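Local coordinates for rubber oxygenase (Streptomyces sp., PDB 5O1L), which cleaves the carbon-carbon double bonds of poly(cis-1,4-isoprene) rubber oxidatively with O2, using a non-covalently bound b-type heme, at residues A[236-239]-A[240-244]; A[277-280]-A[281-284]; A[76-79]-A[80-83]; A[190-193]-A[194-198]. All blocks are in the same frame, centred on the assembly; numbering follows the deposited sequence. Where two conformers were deposited one is given.

Contact 1: A[236-239]-A[240-244]; sequences TFVM and RKMKQ
Phe237 and Lys241, one turn apart near the C-terminal end of helix 224-244, meet through a CH-pi contact. Lys241 CG lies over one face of the Phe237 ring, 3.9 Å from its centroid and 25° off the ring normal, displaced toward the rim. The lysine chain coils to do this: successive bends at chi2 and chi3 lay its methylenes against the ring before NZ turns off to donate to the carbonyl of Thr330 on helix 320-331. Arg240 approaches the same ring at its edge, with NH2 3.6 Å from Phe237 CD1 and the guanidinium plane 66° from that of the ring. A water accepts from Arg240 NE in the guanidinium plane at 2.7 Å and bonds weakly to Thr236 O.

The frame for these contacts is an ordinary alpha-helix, in which the backbone N of each residue from 240 to 243 donates to the carbonyl four positions earlier, at residues 236 to 239. Another side of the helix carries the methionines. Met239, with CG anti to its own N (chi1 -177°) and the chain then bent twice, brings SD to 3.8 Å from Lys243 CE, while its terminal CE approaches Met242 CE at 4.2 Å. Met242 CE also packs on Val238 CG1 at 4.0 Å. Tyr257 of helix 251-267 touches both Val238 and Met239, and helix 127-142 covers Phe237, Val238 and Lys241.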
# COMPACT_ATOMS: atom_id res chain seq x y z
N THR A 236 0.02 8.06 -4.67
CA THR A 236 0.38 9.44 -4.96
C THR A 236 1.88 9.63 -4.80
O THR A 236 2.51 10.39 -5.56
CB THR A 236 -0.35 10.37 -3.96
OG1 THR A 236 -1.75 9.94 -4.03
CG2 THR A 236 -0.31 11.76 -4.40
N PHE A 237 2.46 9.01 -3.77
CA PHE A 237 3.90 9.08 -3.55
C PHE A 237 4.69 8.48 -4.69
O PHE A 237 5.64 9.10 -5.21
CB PHE A 237 4.24 8.30 -2.24
CG PHE A 237 5.72 8.07 -2.03
CD1 PHE A 237 6.50 9.06 -1.67
CD2 PHE A 237 6.22 6.80 -2.20
CE1 PHE A 237 7.92 8.81 -1.42
CE2 PHE A 237 7.57 6.53 -2.01
CZ PHE A 237 8.38 7.55 -1.61
N VAL A 238 4.34 7.30 -5.14
CA VAL A 238 5.11 6.65 -6.20
C VAL A 238 5.06 7.45 -7.44
O VAL A 238 6.11 7.60 -8.12
CB VAL A 238 4.62 5.20 -6.41
CG1 VAL A 238 5.20 4.56 -7.66
CG2 VAL A 238 4.97 4.42 -5.24
N MET A 239 3.90 7.95 -7.85
CA MET A 239 3.82 8.77 -9.08
C MET A 239 4.68 10.00 -8.93
O MET A 239 5.40 10.37 -9.90
CB MET A 239 2.37 9.11 -9.43
CG MET A 239 2.24 9.88 -10.70
SD MET A 239 2.95 9.04 -12.15
CE MET A 239 1.93 7.57 -12.26
N ARG A 240 4.61 10.68 -7.79
CA ARG A 240 5.44 11.87 -7.60
C ARG A 240 6.90 11.55 -7.75
O ARG A 240 7.65 12.30 -8.45
CB ARG A 240 5.18 12.54 -6.27
CG ARG A 240 6.07 13.74 -5.99
CD ARG A 240 5.72 14.40 -4.64
NE ARG A 240 5.92 13.58 -3.43
CZ ARG A 240 7.05 13.36 -2.77
NH1 ARG A 240 8.23 13.86 -3.14
NH2 ARG A 240 7.01 12.60 -1.69
N LYS A 241 7.35 10.52 -7.13
CA LYS A 241 8.79 10.19 -7.19
C LYS A 241 9.20 9.75 -8.58
O LYS A 241 10.30 10.18 -9.07
CB LYS A 241 9.12 9.11 -6.21
CG LYS A 241 9.01 9.49 -4.78
CD LYS A 241 9.74 10.76 -4.37
CE LYS A 241 11.24 10.70 -4.69
NZ LYS A 241 11.90 11.92 -4.14
N MET A 242 8.40 8.98 -9.31
CA MET A 242 8.79 8.56 -10.65
C MET A 242 8.98 9.79 -11.51
O MET A 242 9.96 9.89 -12.30
CB MET A 242 7.79 7.61 -11.28
CG MET A 242 7.95 6.26 -10.62
SD MET A 242 7.09 4.99 -11.56
CE MET A 242 5.59 5.65 -11.54
N LYS A 243 8.06 10.74 -11.43
CA LYS A 243 8.13 11.94 -12.26
C LYS A 243 9.35 12.70 -11.86
O LYS A 243 10.09 13.18 -12.78
CB LYS A 243 6.84 12.76 -12.23
CG LYS A 243 5.72 12.06 -12.95
CD LYS A 243 4.38 12.74 -12.83
CE LYS A 243 3.46 12.36 -13.96
NZ LYS A 243 2.16 13.07 -13.75
N GLN A 244 9.63 12.85 -10.57
CA GLN A 244 10.79 13.64 -10.11
C GLN A 244 12.08 13.05 -10.64
O GLN A 244 13.01 13.78 -11.02
CB GLN A 244 10.87 13.70 -8.59
CG GLN A 244 11.95 14.62 -8.03
CD GLN A 244 12.09 14.50 -6.51
OE1 GLN A 244 11.27 13.86 -5.83
NE2 GLN A 244 13.17 15.05 -5.97
O HOH W 1 3.31 12.77 -3.23

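Contact 2: A[277-280]-A[281-284]; sequences ATWD and AANA
Thr278 OG1 accepts the backbone N-H of Ala281 at 3.1 Å with an N-H...O angle of 161°, which makes Thr278 the N-cap of helix 279-289. Its chi1 of 65° sets OG1 between its own N and carbonyl carbon, from where the hydroxyl oxygen reaches forward over the first turn and also touches Ala281 CB. Immediately behind the cap, Ala282 N donates to Thr278 O at 3.0 Å, and Asn283 N and Ala284 N continue the alpha-helical pattern to Trp279 O and Asp280 O.

Farther out, the Trp279 ring approaches Ala282 CB obliquely through CE3 at 4.0 Å. The Asn283 amide stands near the same ring atom, its plane 19° from that of the indole, with OD1 4.0 Å from CE3. A water accepts from Asn283 ND2 at 3.2 Å and donates to Asp280 OD1, a water bridge that is weak at its Asp280 end. The indole is positioned by NE1 donating to Ala254 O and by packing on Tyr257 and Leu258 of helix 251-267.

A threonine oxygen thus satisfies an N-H of the first turn that has no preceding helical carbonyl, while the buried indole has its own N-H paired with a backbone acceptor.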
# COMPACT_ATOMS: atom_id res chain seq x y z
N ALA A 277 -10.81 11.66 -7.78
CA ALA A 277 -11.13 11.39 -9.18
C ALA A 277 -10.00 11.67 -10.18
O ALA A 277 -9.98 11.08 -11.25
CB ALA A 277 -12.36 12.22 -9.67
N THR A 278 -9.07 12.51 -9.77
CA THR A 278 -7.99 13.00 -10.60
C THR A 278 -6.69 13.11 -9.85
O THR A 278 -6.69 13.14 -8.62
CB THR A 278 -8.34 14.44 -11.12
OG1 THR A 278 -8.42 15.34 -10.01
CG2 THR A 278 -9.60 14.44 -11.92
N TRP A 279 -5.56 13.15 -10.61
CA TRP A 279 -4.30 13.43 -9.98
C TRP A 279 -4.24 14.76 -9.27
O TRP A 279 -3.66 14.84 -8.23
CB TRP A 279 -3.14 13.35 -10.93
CG TRP A 279 -2.68 11.97 -11.19
CD1 TRP A 279 -2.71 11.30 -12.38
CD2 TRP A 279 -2.23 11.04 -10.20
NE1 TRP A 279 -2.18 10.06 -12.19
CE2 TRP A 279 -1.90 9.85 -10.87
CE3 TRP A 279 -2.05 11.10 -8.83
CZ2 TRP A 279 -1.47 8.72 -10.18
CZ3 TRP A 279 -1.63 9.96 -8.17
CH2 TRP A 279 -1.35 8.81 -8.87
N ASP A 280 -4.85 15.78 -9.86
CA ASP A 280 -4.86 17.06 -9.16
C ASP A 280 -5.50 16.96 -7.78
O ASP A 280 -4.93 17.45 -6.79
CB ASP A 280 -5.58 18.12 -10.00
CG ASP A 280 -4.76 18.61 -11.17
OD1 ASP A 280 -3.54 18.42 -11.18
OD2 ASP A 280 -5.43 19.23 -12.08
N ALA A 281 -6.61 16.27 -7.68
CA ALA A 281 -7.26 16.07 -6.42
C ALA A 281 -6.40 15.27 -5.46
O ALA A 281 -6.27 15.57 -4.27
CB ALA A 281 -8.64 15.48 -6.59
N ALA A 282 -5.81 14.18 -5.99
CA ALA A 282 -5.02 13.33 -5.11
C ALA A 282 -3.78 14.05 -4.57
O ALA A 282 -3.46 13.90 -3.41
CB ALA A 282 -4.55 12.11 -5.87
N ASN A 283 -3.12 14.83 -5.44
CA ASN A 283 -1.89 15.48 -5.05
C ASN A 283 -2.18 16.55 -3.97
O ASN A 283 -1.47 16.64 -2.99
CB ASN A 283 -1.21 16.11 -6.25
CG ASN A 283 -0.59 15.10 -7.20
OD1 ASN A 283 -0.24 14.03 -6.76
ND2 ASN A 283 -0.47 15.42 -8.43
N ALA A 284 -3.30 17.24 -4.17
CA ALA A 284 -3.65 18.25 -3.16
C ALA A 284 -4.05 17.63 -1.83
O ALA A 284 -3.64 18.09 -0.78
CB ALA A 284 -4.76 19.09 -3.70
O HOH W 2 -1.09 18.47 -8.96

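Contact 3: A[76-79]-A[80-83]; sequences NALL and KQWT
Leu79 O and Trp82 N are joined by the main hydrogen bond of a type I beta turn spanning Leu79 to Trp82, 3.0 Å long with an N-H...O angle of 159°. The donor stands above the carbonyl plane, 62° out of it. Gln81 N reaches Leu78 O at 3.1 Å in a similar way, again from above the plane. Lys80 N still bonds to Asn76 O at 3.0 Å, the last link of alpha-helical spacing here, although its N-H...O angle has fallen to 139°. Backbone pairing therefore shortens from four residues to three as helix 72-79 ends.

Side-chain packing between the segments is slight. The apolar part is Leu79 CD2, 4.4 Å from Trp82 CB. Leu78 CD2 comes to 4.0 Å from the amide oxygen OE1 of Gln81, whose CB rests on Leu78 O at 3.4 Å. Trp82 CG lies anti to the backbone N, and the indole extends off the turn to pack on Met101 of helix 95-104 and on Val189 of helix 187-204.

Polar links tie the helix end and the turn to their surroundings. Asn76 OD1 accepts from Ile400 N and anchors the helix; at the turn, Trp82 NE1 donates to Gln87 O, and the carbonyls of Leu79 and Trp82 both receive Lys193 NZ. Such a passage from alpha-helical bonds to a type I turn is a helix C-terminus, here leading into the loop before helix 95-104.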
# COMPACT_ATOMS: atom_id res chain seq x y z
N ASN A 76 -11.04 -19.88 7.33
CA ASN A 76 -9.70 -19.80 6.73
C ASN A 76 -9.41 -20.98 5.86
O ASN A 76 -8.82 -20.88 4.82
CB ASN A 76 -8.63 -19.56 7.74
CG ASN A 76 -8.59 -18.11 8.23
OD1 ASN A 76 -9.09 -17.19 7.52
ND2 ASN A 76 -8.07 -17.91 9.43
N ALA A 77 -9.79 -22.18 6.33
CA ALA A 77 -9.53 -23.36 5.54
C ALA A 77 -10.33 -23.40 4.22
O ALA A 77 -9.84 -23.87 3.25
CB ALA A 77 -9.84 -24.59 6.39
N LEU A 78 -11.55 -22.88 4.23
CA LEU A 78 -12.34 -22.75 3.00
C LEU A 78 -11.76 -21.73 2.07
O LEU A 78 -11.56 -21.97 0.89
CB LEU A 78 -13.76 -22.39 3.35
CG LEU A 78 -14.55 -23.51 3.95
CD1 LEU A 78 -15.77 -22.95 4.65
CD2 LEU A 78 -14.88 -24.52 2.83
N LEU A 79 -11.37 -20.59 2.62
CA LEU A 79 -10.87 -19.51 1.77
C LEU A 79 -9.51 -19.74 1.21
O LEU A 79 -9.17 -19.16 0.18
CB LEU A 79 -10.97 -18.19 2.49
CG LEU A 79 -12.49 -17.81 2.58
CD1 LEU A 79 -12.58 -16.43 3.15
CD2 LEU A 79 -13.35 -17.91 1.31
N LYS A 80 -8.76 -20.65 1.79
CA LYS A 80 -7.49 -21.05 1.24
C LYS A 80 -7.65 -21.55 -0.16
O LYS A 80 -6.76 -21.42 -0.95
CB LYS A 80 -6.84 -22.16 2.10
CG LYS A 80 -5.35 -22.05 2.33
CD LYS A 80 -4.93 -22.98 3.46
CE LYS A 80 -5.03 -24.45 3.03
NZ LYS A 80 -4.09 -25.35 3.75
N GLN A 81 -8.81 -22.13 -0.48
CA GLN A 81 -9.12 -22.68 -1.78
C GLN A 81 -9.56 -21.65 -2.82
O GLN A 81 -9.66 -21.98 -3.96
CB GLN A 81 -10.26 -23.72 -1.66
CG GLN A 81 -9.95 -24.88 -0.71
CD GLN A 81 -11.15 -25.83 -0.60
OE1 GLN A 81 -12.15 -25.52 0.07
NE2 GLN A 81 -11.06 -27.00 -1.22
N TRP A 82 -9.82 -20.43 -2.41
CA TRP A 82 -10.31 -19.36 -3.29
C TRP A 82 -9.12 -18.48 -3.69
O TRP A 82 -8.65 -17.77 -2.87
CB TRP A 82 -11.41 -18.57 -2.57
CG TRP A 82 -12.10 -17.58 -3.50
CD1 TRP A 82 -12.60 -17.87 -4.73
CD2 TRP A 82 -12.31 -16.17 -3.28
NE1 TRP A 82 -13.13 -16.73 -5.31
CE2 TRP A 82 -12.96 -15.68 -4.44
CE3 TRP A 82 -12.09 -15.33 -2.23
CZ2 TRP A 82 -13.34 -14.36 -4.56
CZ3 TRP A 82 -12.44 -14.00 -2.36
CH2 TRP A 82 -13.07 -13.53 -3.51
N THR A 83 -8.60 -18.67 -4.87
CA THR A 83 -7.31 -18.09 -5.25
C THR A 83 -7.33 -17.30 -6.54
O THR A 83 -6.39 -16.57 -6.74
CB THR A 83 -6.22 -19.15 -5.37
OG1 THR A 83 -6.53 -20.00 -6.48
CG2 THR A 83 -6.13 -19.96 -4.10

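Contact 4: A[190-193]-A[194-198]; sequences TAVK and TRMVH. With HEM (protoporphyrin IX containing Fe), chain C.
Thr194, one turn before the heme ligand on helix 187-204, touches both the preceding turn and the porphyrin. Its CB sits 3.3 Å from Thr190 O. From there the side chain forks. OG1, held beside the backbone N by a chi1 of -58°, donates to Thr190 O at 2.7 Å and lies 3.3 Å from the heme methyl CMA. The other branch, CG2, is anti to the backbone N and ends against the porphyrin, 3.4 Å from HEM C4A; it also lies over one face of the His198 imidazole, offset toward the rim. Thr190 O consequently accepts twice from one residue, since Thr194 N bonds to it at 2.9 Å from the opposite face of the carbonyl plane. That back-bond satisfies a hydroxyl turned toward the apolar macrocycle.

The next residues follow the helical pattern. Val197 CG1 adds to the heme contact, 3.7 Å from the meso carbon CHA. On other sides of the helix, the Lys193 side chain runs toward the turn at 79-82, and Arg195 makes salt bridges with Asp56 and Glu58.

His198 NE2 binds the heme iron at 2.0 Å; one further atom is also bound to the iron, probably from the imidazole of this open-state structure. HEM NB lies at the edge of the His198 ring, in its plane, while Thr194 CG2 covers one face, which probably restricts its rotation. This is the proximal histidine helix of a b-type heme site, in a catalytic domain assigned to the globin clan.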
# COMPACT_ATOMS: atom_id res chain seq x y z
N THR A 190 -7.51 -10.90 -3.42
CA THR A 190 -6.70 -10.26 -2.41
C THR A 190 -7.45 -9.11 -1.80
O THR A 190 -7.43 -8.91 -0.61
CB THR A 190 -5.41 -9.75 -3.06
OG1 THR A 190 -4.69 -10.93 -3.43
CG2 THR A 190 -4.59 -8.88 -2.09
N ALA A 191 -8.12 -8.29 -2.64
CA ALA A 191 -8.87 -7.17 -2.09
C ALA A 191 -9.99 -7.57 -1.16
O ALA A 191 -10.20 -6.96 -0.09
CB ALA A 191 -9.44 -6.31 -3.21
N VAL A 192 -10.77 -8.57 -1.53
CA VAL A 192 -11.87 -9.02 -0.73
C VAL A 192 -11.33 -9.64 0.61
O VAL A 192 -11.84 -9.32 1.69
CB VAL A 192 -12.76 -10.00 -1.47
CG1 VAL A 192 -13.75 -10.65 -0.51
CG2 VAL A 192 -13.47 -9.34 -2.61
N LYS A 193 -10.29 -10.46 0.51
CA LYS A 193 -9.71 -11.00 1.73
C LYS A 193 -9.16 -9.90 2.61
O LYS A 193 -9.30 -9.97 3.83
CB LYS A 193 -8.63 -12.01 1.36
CG LYS A 193 -9.20 -13.31 0.76
CD LYS A 193 -8.13 -14.34 0.50
CE LYS A 193 -8.72 -15.59 -0.09
NZ LYS A 193 -7.70 -16.63 -0.32
N THR A 194 -8.50 -8.86 2.04
CA THR A 194 -8.00 -7.75 2.82
C THR A 194 -9.10 -7.01 3.50
O THR A 194 -8.98 -6.62 4.67
CB THR A 194 -7.14 -6.82 1.92
OG1 THR A 194 -6.05 -7.56 1.33
CG2 THR A 194 -6.68 -5.58 2.73
N ARG A 195 -10.19 -6.74 2.76
CA ARG A 195 -11.34 -6.09 3.37
C ARG A 195 -11.84 -6.85 4.59
O ARG A 195 -12.18 -6.28 5.63
CB ARG A 195 -12.38 -5.93 2.29
CG ARG A 195 -13.58 -5.16 2.63
CD ARG A 195 -14.36 -4.82 1.41
NE ARG A 195 -15.51 -4.19 1.91
CZ ARG A 195 -16.63 -3.98 1.26
NH1 ARG A 195 -16.75 -4.41 0.05
NH2 ARG A 195 -17.64 -3.39 1.87
N MET A 196 -11.83 -8.17 4.49
CA MET A 196 -12.27 -9.03 5.60
C MET A 196 -11.24 -9.01 6.76
O MET A 196 -11.66 -8.90 7.94
CB MET A 196 -12.47 -10.47 5.14
CG MET A 196 -13.57 -10.68 4.13
SD MET A 196 -13.54 -12.34 3.36
CE MET A 196 -13.47 -13.35 4.81
N VAL A 197 -9.95 -9.05 6.46
CA VAL A 197 -8.91 -8.91 7.47
C VAL A 197 -9.11 -7.59 8.22
O VAL A 197 -9.12 -7.53 9.46
CB VAL A 197 -7.49 -9.03 6.94
CG1 VAL A 197 -6.48 -8.67 8.02
CG2 VAL A 197 -7.27 -10.41 6.41
N HIS A 198 -9.23 -6.46 7.49
CA HIS A 198 -9.37 -5.20 8.14
C HIS A 198 -10.63 -5.22 9.04
O HIS A 198 -10.56 -4.65 10.12
CB HIS A 198 -9.44 -4.08 7.08
CG HIS A 198 -8.12 -3.75 6.44
ND1 HIS A 198 -8.07 -3.03 5.26
CD2 HIS A 198 -6.83 -3.95 6.85
CE1 HIS A 198 -6.78 -2.85 4.98
NE2 HIS A 198 -6.01 -3.39 5.89
CHA HEM C . -3.79 -6.41 6.90
CHB HEM C . -3.43 -4.06 2.80
CHC HEM C . -4.57 0.02 5.03
CHD HEM C . -3.91 -2.19 9.21
C1A HEM C . -3.66 -6.08 5.60
C2A HEM C . -3.40 -7.07 4.59
C3A HEM C . -3.26 -6.40 3.44
C4A HEM C . -3.47 -5.05 3.68
CMA HEM C . -2.93 -7.05 2.12
CAA HEM C . -3.28 -8.60 4.76
CBA HEM C . -1.85 -8.96 5.21
CGA HEM C . -1.59 -10.40 4.95
O1A HEM C . -2.09 -11.14 5.80
O2A HEM C . -0.93 -10.76 3.90
C1B HEM C . -3.75 -2.73 3.05
C2B HEM C . -3.78 -1.75 2.02
C3B HEM C . -4.12 -0.60 2.58
C4B HEM C . -4.27 -0.84 4.01
CMB HEM C . -3.51 -1.96 0.54
CAB HEM C . -4.41 0.73 2.10
CBB HEM C . -4.38 1.18 0.75
C1C HEM C . -4.50 -0.22 6.39
C2C HEM C . -4.53 0.85 7.37
C3C HEM C . -4.37 0.19 8.54
C4C HEM C . -4.16 -1.21 8.22
CMC HEM C . -4.82 2.30 7.11
CAC HEM C . -4.31 0.77 9.89
CBC HEM C . -4.59 2.06 10.33
C1D HEM C . -3.81 -3.53 8.93
C2D HEM C . -3.71 -4.58 9.97
C3D HEM C . -3.67 -5.75 9.35
C4D HEM C . -3.80 -5.46 7.92
CMD HEM C . -3.58 -4.26 11.41
CAD HEM C . -3.53 -7.15 10.00
CBD HEM C . -2.04 -7.41 10.18
CGD HEM C . -1.87 -8.76 10.90
O1D HEM C . -1.26 -9.65 10.27
O2D HEM C . -2.30 -8.99 12.06
NA HEM C . -3.74 -4.85 5.03
NB HEM C . -4.02 -2.11 4.20
NC HEM C . -4.24 -1.46 6.90
ND HEM C . -3.94 -4.12 7.72
FE HEM C . -4.01 -3.14 5.98

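Overall arrangement
Contacts 1 and 4 are buried stretches within long helices, whereas contacts 2 and 3 are partly buried and lie at a helix start and a helix end. The four form two touching pairs. Thr236 and Met239 of contact 1 pack on Trp279 of contact 2, joining helices 224-244 and 279-289. Contacts 3 and 4 meet where Trp82 CZ3 packs on Val192 CG1 at 4.0 Å, beside the Lys193 side chain; contact 4 lies across the chain's centre from contact 1, their centres about 26 Å apart. Chemistry follows position: methionine and CH-pi packing in contact 1, a side-chain N-cap in contact 2, backbone turn bonds in contact 3, and metal ligation in contact 4.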